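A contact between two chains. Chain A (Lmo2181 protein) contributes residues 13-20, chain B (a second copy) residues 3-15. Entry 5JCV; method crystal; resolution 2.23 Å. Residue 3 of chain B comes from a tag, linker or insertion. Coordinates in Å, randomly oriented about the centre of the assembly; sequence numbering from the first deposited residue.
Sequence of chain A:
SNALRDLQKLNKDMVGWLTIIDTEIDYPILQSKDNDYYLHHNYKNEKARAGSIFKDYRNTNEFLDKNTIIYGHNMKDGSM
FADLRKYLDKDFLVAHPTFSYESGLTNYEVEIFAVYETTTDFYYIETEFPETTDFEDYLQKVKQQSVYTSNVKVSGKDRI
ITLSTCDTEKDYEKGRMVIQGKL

Chain A 13-20: DMVGWLTI
Chain B (3-15) ALRDLQKLNKDMV

A strand of chain A, running through W17(A) and T19(A), lies across helix 4-13 of chain B, their axes 9.4 Å apart at closest and their directions 129° apart. No hydrogen bond crosses; packing buries 425 Å². In register, G16(A) CA lies 7.7 Å from N11(B) CA and W17(A) CA 7.4 Å from Q8(B) CA. Extended phi/psi (-148/148 at W17(A)) alternates the side chains: W17(A) and T19(A) point toward the helix, L18(A) away.

Tag residue A3(B) stands clear. L4(B), chi1 t, starts sideways yet brings CD2 to 3.9 Å from W17(A) CZ2. One turn on, L7(B) (t, p) sets CG 4.2 Å from W17(A) CZ3 and 4.4 Å from M14(A) SE, a branched apolar residue serving two neighbours. Q8(B) (t, t, chi3 33°) covers the indole of W17(A), a residue with chi1 t and chi2 -84°: Q8(B) CB sits 3.6 Å from the centroid of the six-membered ring, a CH-pi contact over the face. Q8(B) NE2 lies 3.4 Å from W17(A) NE1, but both are donors, and the indole NH is satisfied elsewhere in the structure. N11(B) (t, -109°) points toward the strand, ND2 3.2 Å from M14(A) CG. Past the helix, M14(B) CE meets M14(A) CE at 4.4 Å; both selenomethionines adopt t, t, p, flexible chains suited to buried apolar packing.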

# COMPACT_ATOMS: atom_id res chain seq x y z
N ASP A 13 -3.82 -4.81 6.68
CA ASP A 13 -3.10 -6.06 6.95
C ASP A 13 -2.24 -6.49 5.77
O ASP A 13 -1.13 -6.98 5.99
CB ASP A 13 -4.11 -7.18 7.24
CG ASP A 13 -4.89 -6.95 8.52
OD1 ASP A 13 -4.50 -6.11 9.34
OD2 ASP A 13 -5.91 -7.62 8.70
N MSE A 14 -2.74 -6.32 4.53
CA MSE A 14 -2.02 -6.81 3.32
C MSE A 14 -1.06 -5.76 2.90
O MSE A 14 -1.46 -4.68 2.58
CB MSE A 14 -2.99 -7.26 2.22
CG MSE A 14 -2.44 -7.33 0.78
SE MSE A 14 -3.85 -8.20 -0.31
CE MSE A 14 -5.12 -6.67 -0.40
N VAL A 15 0.22 -6.09 2.90
CA VAL A 15 1.35 -5.15 2.80
C VAL A 15 2.16 -5.40 1.52
O VAL A 15 3.23 -4.81 1.29
CB VAL A 15 2.20 -5.35 4.09
CG1 VAL A 15 3.70 -5.19 3.90
CG2 VAL A 15 1.68 -4.43 5.20
N GLY A 16 1.66 -6.29 0.66
CA GLY A 16 2.42 -6.70 -0.51
C GLY A 16 1.90 -7.94 -1.20
O GLY A 16 0.81 -8.45 -0.88
N TRP A 17 2.69 -8.43 -2.15
CA TRP A 17 2.34 -9.60 -2.96
C TRP A 17 3.64 -10.33 -3.32
O TRP A 17 4.69 -9.70 -3.48
CB TRP A 17 1.58 -9.25 -4.25
CG TRP A 17 0.88 -10.43 -4.76
CD1 TRP A 17 1.41 -11.40 -5.54
CD2 TRP A 17 -0.46 -10.83 -4.48
NE1 TRP A 17 0.48 -12.36 -5.79
CE2 TRP A 17 -0.67 -12.05 -5.11
CE3 TRP A 17 -1.50 -10.26 -3.74
CZ2 TRP A 17 -1.89 -12.72 -5.05
CZ3 TRP A 17 -2.71 -10.93 -3.66
CH2 TRP A 17 -2.90 -12.15 -4.32
N LEU A 18 3.55 -11.66 -3.44
CA LEU A 18 4.72 -12.48 -3.79
C LEU A 18 4.35 -13.48 -4.89
O LEU A 18 3.31 -14.15 -4.83
CB LEU A 18 5.18 -13.25 -2.52
CG LEU A 18 6.42 -14.14 -2.71
CD1 LEU A 18 7.66 -13.35 -3.07
CD2 LEU A 18 6.72 -14.95 -1.46
N THR A 19 5.19 -13.63 -5.88
CA THR A 19 4.89 -14.59 -6.93
C THR A 19 6.17 -15.26 -7.36
O THR A 19 7.19 -14.57 -7.63
CB THR A 19 4.25 -13.92 -8.20
OG1 THR A 19 2.93 -13.45 -7.88
CG2 THR A 19 4.10 -14.92 -9.33
N ILE A 20 6.14 -16.59 -7.41
CA ILE A 20 7.24 -17.30 -8.03
C ILE A 20 6.62 -18.21 -9.11
O ILE A 20 5.76 -19.04 -8.83
CB ILE A 20 8.05 -18.14 -7.03
CG1 ILE A 20 8.54 -17.29 -5.87
CG2 ILE A 20 9.21 -18.84 -7.74
CD1 ILE A 20 9.24 -18.12 -4.82
N ALA B 3 -10.41 -16.66 -7.73
CA ALA B 3 -10.79 -15.66 -6.68
C ALA B 3 -9.58 -14.99 -6.02
O ALA B 3 -9.69 -13.94 -5.38
CB ALA B 3 -11.65 -16.32 -5.63
N LEU B 4 -8.42 -15.62 -6.13
CA LEU B 4 -7.18 -15.01 -5.67
C LEU B 4 -6.58 -14.12 -6.76
O LEU B 4 -5.79 -13.23 -6.48
CB LEU B 4 -6.22 -16.10 -5.23
CG LEU B 4 -4.84 -15.64 -4.81
CD1 LEU B 4 -4.42 -16.32 -3.51
CD2 LEU B 4 -3.88 -15.93 -5.97
N ARG B 5 -6.96 -14.37 -8.01
CA ARG B 5 -6.66 -13.46 -9.12
C ARG B 5 -7.34 -12.10 -8.87
O ARG B 5 -6.75 -11.04 -9.09
CB ARG B 5 -7.14 -14.08 -10.45
CG ARG B 5 -8.66 -14.13 -10.59
CD ARG B 5 -9.20 -15.32 -11.37
NE ARG B 5 -10.41 -15.83 -10.71
CZ ARG B 5 -11.20 -16.77 -11.22
NH1 ARG B 5 -10.94 -17.32 -12.40
NH2 ARG B 5 -12.26 -17.16 -10.53
N ASP B 6 -8.57 -12.14 -8.38
CA ASP B 6 -9.30 -10.92 -8.08
C ASP B 6 -8.64 -10.22 -6.88
O ASP B 6 -8.51 -9.01 -6.86
CB ASP B 6 -10.79 -11.22 -7.84
CG ASP B 6 -11.52 -11.74 -9.13
OD1 ASP B 6 -11.08 -11.41 -10.26
OD2 ASP B 6 -12.53 -12.48 -9.01
N LEU B 7 -8.17 -10.99 -5.90
CA LEU B 7 -7.49 -10.38 -4.74
C LEU B 7 -6.20 -9.64 -5.12
O LEU B 7 -5.94 -8.56 -4.62
CB LEU B 7 -7.18 -11.45 -3.70
CG LEU B 7 -6.68 -10.89 -2.36
CD1 LEU B 7 -7.80 -10.07 -1.73
CD2 LEU B 7 -6.21 -11.98 -1.42
N GLN B 8 -5.40 -10.22 -6.01
CA GLN B 8 -4.20 -9.55 -6.52
C GLN B 8 -4.54 -8.23 -7.24
O GLN B 8 -3.86 -7.23 -7.02
CB GLN B 8 -3.41 -10.48 -7.45
CG GLN B 8 -2.16 -9.83 -8.04
CD GLN B 8 -1.16 -10.79 -8.66
OE1 GLN B 8 -1.50 -11.84 -9.25
NE2 GLN B 8 0.11 -10.42 -8.53
N LYS B 9 -5.57 -8.25 -8.08
CA LYS B 9 -6.15 -7.06 -8.73
C LYS B 9 -6.48 -5.98 -7.71
O LYS B 9 -6.04 -4.84 -7.82
CB LYS B 9 -7.47 -7.39 -9.46
CG LYS B 9 -7.38 -7.71 -10.94
CD LYS B 9 -8.78 -7.72 -11.57
CE LYS B 9 -8.82 -8.39 -12.95
NZ LYS B 9 -8.72 -9.88 -12.87
N LEU B 10 -7.26 -6.36 -6.70
CA LEU B 10 -7.65 -5.43 -5.65
C LEU B 10 -6.46 -4.78 -4.94
O LEU B 10 -6.51 -3.63 -4.58
CB LEU B 10 -8.53 -6.16 -4.63
CG LEU B 10 -8.99 -5.39 -3.39
CD1 LEU B 10 -9.80 -4.18 -3.82
CD2 LEU B 10 -9.78 -6.27 -2.43
N ASN B 11 -5.38 -5.54 -4.75
CA ASN B 11 -4.19 -5.04 -4.05
C ASN B 11 -3.39 -4.02 -4.84
O ASN B 11 -2.70 -3.21 -4.28
CB ASN B 11 -3.27 -6.21 -3.70
CG ASN B 11 -2.01 -5.76 -3.01
OD1 ASN B 11 -0.93 -5.81 -3.58
ND2 ASN B 11 -2.14 -5.33 -1.73
N LYS B 12 -3.43 -4.09 -6.15
CA LYS B 12 -2.87 -3.01 -6.96
C LYS B 12 -3.83 -1.78 -7.09
O LYS B 12 -3.40 -0.63 -7.11
CB LYS B 12 -2.58 -3.55 -8.35
CG LYS B 12 -1.84 -2.59 -9.28
CD LYS B 12 -1.56 -3.22 -10.63
CE LYS B 12 -2.82 -3.35 -11.45
NZ LYS B 12 -2.54 -4.03 -12.75
N ASP B 13 -5.13 -2.05 -7.20
CA ASP B 13 -6.13 -1.02 -7.49
C ASP B 13 -6.41 -0.14 -6.27
O ASP B 13 -6.57 1.07 -6.44
CB ASP B 13 -7.44 -1.68 -7.92
CG ASP B 13 -7.33 -2.42 -9.23
OD1 ASP B 13 -6.36 -2.22 -9.98
OD2 ASP B 13 -8.22 -3.22 -9.53
N MSE B 14 -6.47 -0.73 -5.07
CA MSE B 14 -6.84 0.01 -3.84
C MSE B 14 -5.61 0.64 -3.29
O MSE B 14 -4.70 -0.04 -2.94
CB MSE B 14 -7.60 -0.86 -2.84
CG MSE B 14 -7.63 -0.40 -1.37
SE MSE B 14 -8.91 -1.59 -0.43
CE MSE B 14 -7.77 -3.22 -0.35
N VAL B 15 -5.60 1.96 -3.21
CA VAL B 15 -4.41 2.80 -2.98
C VAL B 15 -4.54 3.58 -1.66
O VAL B 15 -3.71 4.44 -1.32
CB VAL B 15 -4.29 3.74 -4.21
CG1 VAL B 15 -3.77 5.14 -3.90
CG2 VAL B 15 -3.46 3.07 -5.31